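PDB 1JPD: L-Ala-D/L-Glu Epimerase from Escherichia coli, which belongs to the enolase superfamily, pairing an N-terminal capping domain of the mandelate racemase and muconate lactonizing enzyme type with a TIM-barrel-like C-terminal domain. Local coordinates for residues Ile114-Gln126 against Leu290-Asp302. Numbering follows the deposited sequence.
Sequences IGITLPETVITAQ and LPLVPQVSFADLD
The carbonyl O of Ala-299 receives two donors from the facing segment 114-126: the backbone N-H of Ala-125, with N and O 3.1 Å apart, and the CA-H of Thr-124. The first is a hydrogen bond, somewhat bent at the hydrogen (145°) and lying in the carbonyl plane; the second is a CA-H...O contact. They illustrate how a TIM-type barrel, as in the enolase superfamily, closes on itself: strand 121-128 opens the run of parallel strands and the short, weakly bonded strand 298-299 ends it, so the first and last strands of that run meet at the seam.

Val-122 continues the closure as a two-pronged apolar contact. Its CG1, anti to the backbone N (chi1 176°), rests 3.8 Å from the CB of Ala-299, while CG2 lies 4.0 Å from Val-293 CG1, and the two valine side chains meet at a slant. Farther along, Leu-118 packs against the 3-10 segment 290-295: its CD1 lies on Leu-290 CB, and CD2 reaches 3.6 Å from the carbonyl O of Leu-290, the same oxygen that accepts the N-H of Val-293, and 4.3 Å from Pro-294 CD. The two leucine side chains cross at about a right angle. Ile-116, in the linker that follows the Schellman-ended helix 110-114, lays CG1 and CD1 over the backbone of Pro-291. Leu-322 of strand 321-323 touches both Leu-290 and Leu-301.

At the other end the acids are tied elsewhere: Asp-300 OD2 forms a salt bridge with Lys-152, and Asp-302 OD2 accepts a hydrogen bond from the indole NE1 of Trp-306.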
loop_
_atom_site.group_PDB
_atom_site.type_symbol
_atom_site.label_atom_id
_atom_site.label_comp_id
_atom_site.label_asym_id
_atom_site.label_seq_id
_atom_site.Cartn_x
_atom_site.Cartn_y
_atom_site.Cartn_z
ATOM N N ILE A 114 1.066 14.682 13.502
ATOM C CA ILE A 114 2.364 14.028 13.372
ATOM C C ILE A 114 3.425 15.111 13.275
ATOM O O ILE A 114 4.502 14.997 13.861
ATOM C CB ILE A 114 2.460 13.175 12.090
ATOM C CG1 ILE A 114 1.296 12.188 12.019
ATOM C CG2 ILE A 114 3.799 12.438 12.062
ATOM C CD1 ILE A 114 1.348 11.133 13.058
ATOM N N GLY A 115 3.111 16.156 12.517
ATOM C CA GLY A 115 4.043 17.248 12.341
ATOM C C GLY A 115 4.837 17.156 11.052
ATOM O O GLY A 115 5.980 17.619 10.987
ATOM N N ILE A 116 4.247 16.551 10.025
ATOM C CA ILE A 116 4.919 16.432 8.731
ATOM C C ILE A 116 4.170 17.288 7.716
ATOM O O ILE A 116 3.002 17.621 7.919
ATOM C CB ILE A 116 4.970 14.954 8.238
ATOM C CG1 ILE A 116 3.564 14.376 8.121
ATOM C CG2 ILE A 116 5.784 14.111 9.199
ATOM C CD1 ILE A 116 2.825 14.823 6.888
ATOM N N THR A 117 4.835 17.653 6.629
ATOM C CA THR A 117 4.191 18.477 5.614
ATOM C C THR A 117 3.826 17.673 4.380
ATOM O O THR A 117 4.652 16.954 3.817
ATOM C CB THR A 117 5.096 19.648 5.182
ATOM O OG1 THR A 117 5.414 20.450 6.327
ATOM C CG2 THR A 117 4.391 20.514 4.135
ATOM N N LEU A 118 2.578 17.799 3.959
ATOM C CA LEU A 118 2.134 17.081 2.787
ATOM C C LEU A 118 2.196 17.998 1.589
ATOM O O LEU A 118 1.736 19.138 1.644
ATOM C CB LEU A 118 0.705 16.575 2.978
ATOM C CG LEU A 118 0.513 15.586 4.126
ATOM C CD1 LEU A 118 -0.912 15.064 4.111
ATOM C CD2 LEU A 118 1.502 14.442 3.986
ATOM N N PRO A 119 2.789 17.520 0.489
ATOM C CA PRO A 119 2.883 18.341 -0.718
ATOM C C PRO A 119 1.480 18.586 -1.258
ATOM O O PRO A 119 0.518 17.988 -0.782
ATOM C CB PRO A 119 3.734 17.484 -1.650
ATOM C CG PRO A 119 3.394 16.094 -1.230
ATOM C CD PRO A 119 3.406 16.202 0.274
ATOM N N GLU A 120 1.360 19.458 -2.247
ATOM C CA GLU A 120 0.055 19.761 -2.814
ATOM C C GLU A 120 -0.367 18.703 -3.829
ATOM O O GLU A 120 -1.558 18.473 -4.053
ATOM C CB GLU A 120 0.091 21.139 -3.468
ATOM C CG GLU A 120 -1.253 21.627 -3.945
ATOM C CD GLU A 120 -1.200 23.069 -4.387
ATOM O OE1 GLU A 120 -0.468 23.371 -5.358
ATOM O OE2 GLU A 120 -1.887 23.901 -3.756
ATOM N N THR A 121 0.615 18.057 -4.440
ATOM C CA THR A 121 0.345 17.024 -5.427
ATOM C C THR A 121 1.273 15.839 -5.193
ATOM O O THR A 121 2.461 16.014 -4.923
ATOM C CB THR A 121 0.550 17.560 -6.857
ATOM O OG1 THR A 121 -0.384 18.617 -7.109
ATOM C CG2 THR A 121 0.342 16.459 -7.876
ATOM N N VAL A 122 0.719 14.633 -5.284
ATOM C CA VAL A 122 1.494 13.413 -5.088
ATOM C C VAL A 122 1.428 12.554 -6.344
ATOM O O VAL A 122 0.340 12.282 -6.856
ATOM C CB VAL A 122 0.937 12.573 -3.911
ATOM C CG1 VAL A 122 1.708 11.267 -3.803
ATOM C CG2 VAL A 122 1.015 13.359 -2.609
ATOM N N ILE A 123 2.590 12.133 -6.840
ATOM C CA ILE A 123 2.656 11.280 -8.028
ATOM C C ILE A 123 2.296 9.857 -7.619
ATOM O O ILE A 123 2.937 9.273 -6.742
ATOM C CB ILE A 123 4.083 11.263 -8.662
ATOM C CG1 ILE A 123 4.433 12.649 -9.218
ATOM C CG2 ILE A 123 4.155 10.209 -9.777
ATOM C CD1 ILE A 123 5.802 12.728 -9.883
ATOM N N THR A 124 1.264 9.308 -8.253
ATOM C CA THR A 124 0.824 7.956 -7.951
ATOM C C THR A 124 0.985 7.059 -9.166
ATOM O O THR A 124 0.804 7.487 -10.299
ATOM C CB THR A 124 -0.651 7.930 -7.474
ATOM O OG1 THR A 124 -1.520 8.375 -8.524
ATOM C CG2 THR A 124 -0.821 8.840 -6.273
ATOM N N ALA A 125 1.334 5.807 -8.916
ATOM C CA ALA A 125 1.548 4.854 -9.983
ATOM C C ALA A 125 0.278 4.493 -10.735
ATOM O O ALA A 125 -0.731 4.129 -10.136
ATOM C CB ALA A 125 2.179 3.604 -9.420
ATOM N N GLN A 126 0.332 4.607 -12.056
ATOM C CA GLN A 126 -0.795 4.247 -12.891
ATOM C C GLN A 126 -0.529 2.845 -13.389
ATOM O O GLN A 126 0.569 2.542 -13.864
ATOM C CB GLN A 126 -0.925 5.194 -14.074
ATOM C CG GLN A 126 -1.748 6.403 -13.751
ATOM C CD GLN A 126 -3.208 6.069 -13.474
ATOM O OE1 GLN A 126 -3.863 6.755 -12.694
ATOM N NE2 GLN A 126 -3.726 5.029 -14.125
ATOM N N LEU A 290 -1.198 8.888 4.142
ATOM C CA LEU A 290 -0.484 10.084 3.697
ATOM C C LEU A 290 0.737 10.534 4.502
ATOM O O LEU A 290 1.764 10.887 3.925
ATOM C CB LEU A 290 -1.466 11.241 3.548
ATOM C CG LEU A 290 -2.444 10.973 2.404
ATOM C CD1 LEU A 290 -3.527 12.047 2.379
ATOM C CD2 LEU A 290 -1.681 10.921 1.083
ATOM N N PRO A 291 0.653 10.515 5.839
ATOM C CA PRO A 291 1.799 10.939 6.649
ATOM C C PRO A 291 3.140 10.344 6.211
ATOM O O PRO A 291 4.191 10.921 6.480
ATOM C CB PRO A 291 1.402 10.496 8.054
ATOM C CG PRO A 291 -0.073 10.686 8.043
ATOM C CD PRO A 291 -0.469 10.104 6.699
ATOM N N LEU A 292 3.102 9.197 5.539
ATOM C CA LEU A 292 4.322 8.534 5.078
ATOM C C LEU A 292 4.860 9.052 3.740
ATOM O O LEU A 292 6.038 8.883 3.435
ATOM C CB LEU A 292 4.085 7.020 4.960
ATOM C CG LEU A 292 3.817 6.230 6.243
ATOM C CD1 LEU A 292 3.281 4.857 5.907
ATOM C CD2 LEU A 292 5.096 6.117 7.046
ATOM N N VAL A 293 3.999 9.684 2.949
ATOM C CA VAL A 293 4.383 10.180 1.630
ATOM C C VAL A 293 5.736 10.885 1.508
ATOM O O VAL A 293 6.518 10.571 0.611
ATOM C CB VAL A 293 3.290 11.100 1.045
ATOM C CG1 VAL A 293 3.751 11.663 -0.290
ATOM C CG2 VAL A 293 1.994 10.316 0.856
ATOM N N PRO A 294 6.033 11.849 2.396
ATOM C CA PRO A 294 7.326 12.531 2.284
ATOM C C PRO A 294 8.544 11.632 2.501
ATOM O O PRO A 294 9.673 12.053 2.255
ATOM C CB PRO A 294 7.221 13.642 3.328
ATOM C CG PRO A 294 6.327 13.049 4.354
ATOM C CD PRO A 294 5.251 12.397 3.516
ATOM N N GLN A 295 8.327 10.396 2.942
ATOM C CA GLN A 295 9.442 9.476 3.170
ATOM C C GLN A 295 9.669 8.437 2.080
ATOM O O GLN A 295 10.683 7.736 2.101
ATOM C CB GLN A 295 9.266 8.712 4.481
ATOM C CG GLN A 295 9.386 9.540 5.722
ATOM C CD GLN A 295 9.530 8.681 6.954
ATOM O OE1 GLN A 295 10.464 7.884 7.062
ATOM N NE2 GLN A 295 8.605 8.838 7.896
ATOM N N VAL A 296 8.752 8.339 1.125
ATOM C CA VAL A 296 8.889 7.312 0.101
ATOM C C VAL A 296 9.282 7.739 -1.312
ATOM O O VAL A 296 8.973 8.846 -1.750
ATOM C CB VAL A 296 7.593 6.476 0.032
ATOM C CG1 VAL A 296 7.327 5.827 1.397
ATOM C CG2 VAL A 296 6.425 7.357 -0.363
ATOM N N SER A 297 9.967 6.827 -2.006
ATOM C CA SER A 297 10.441 7.024 -3.375
ATOM C C SER A 297 9.294 6.939 -4.375
ATOM O O SER A 297 9.286 7.639 -5.390
ATOM C CB SER A 297 11.486 5.963 -3.731
ATOM O OG SER A 297 12.599 6.010 -2.856
ATOM N N PHE A 298 8.334 6.061 -4.096
ATOM C CA PHE A 298 7.174 5.898 -4.961
ATOM C C PHE A 298 5.922 5.805 -4.112
ATOM O O PHE A 298 5.950 5.252 -3.018
ATOM C CB PHE A 298 7.292 4.628 -5.809
ATOM C CG PHE A 298 8.535 4.569 -6.641
ATOM C CD1 PHE A 298 9.652 3.869 -6.194
ATOM C CD2 PHE A 298 8.607 5.244 -7.857
ATOM C CE1 PHE A 298 10.820 3.842 -6.946
ATOM C CE2 PHE A 298 9.771 5.222 -8.613
ATOM C CZ PHE A 298 10.879 4.522 -8.158
ATOM N N ALA A 299 4.829 6.360 -4.617
ATOM C CA ALA A 299 3.560 6.311 -3.913
ATOM C C ALA A 299 2.545 5.624 -4.816
ATOM O O ALA A 299 2.279 6.087 -5.926
ATOM C CB ALA A 299 3.083 7.713 -3.572
ATOM N N ASP A 300 2.000 4.507 -4.349
ATOM C CA ASP A 300 0.986 3.779 -5.103
ATOM C C ASP A 300 -0.262 3.836 -4.220
ATOM O O ASP A 300 -0.548 2.905 -3.459
ATOM C CB ASP A 300 1.440 2.334 -5.334
ATOM C CG ASP A 300 0.509 1.574 -6.261
ATOM O OD1 ASP A 300 -0.396 2.207 -6.844
ATOM O OD2 ASP A 300 0.681 0.343 -6.417
ATOM N N LEU A 301 -0.997 4.947 -4.321
ATOM C CA LEU A 301 -2.181 5.163 -3.495
ATOM C C LEU A 301 -3.500 5.337 -4.233
ATOM O O LEU A 301 -4.462 5.829 -3.645
ATOM C CB LEU A 301 -1.973 6.401 -2.619
ATOM C CG LEU A 301 -0.702 6.506 -1.775
ATOM C CD1 LEU A 301 -0.542 7.937 -1.261
ATOM C CD2 LEU A 301 -0.771 5.516 -0.621
ATOM N N ASP A 302 -3.579 4.931 -5.494
ATOM C CA ASP A 302 -4.826 5.134 -6.219
ATOM C C ASP A 302 -5.912 4.078 -5.997
ATOM O O ASP A 302 -6.863 3.986 -6.767
ATOM C CB ASP A 302 -4.552 5.326 -7.728
ATOM C CG ASP A 302 -4.160 4.039 -8.443
ATOM O OD1 ASP A 302 -3.991 4.099 -9.680
ATOM O OD2 ASP A 302 -4.025 2.979 -7.788
#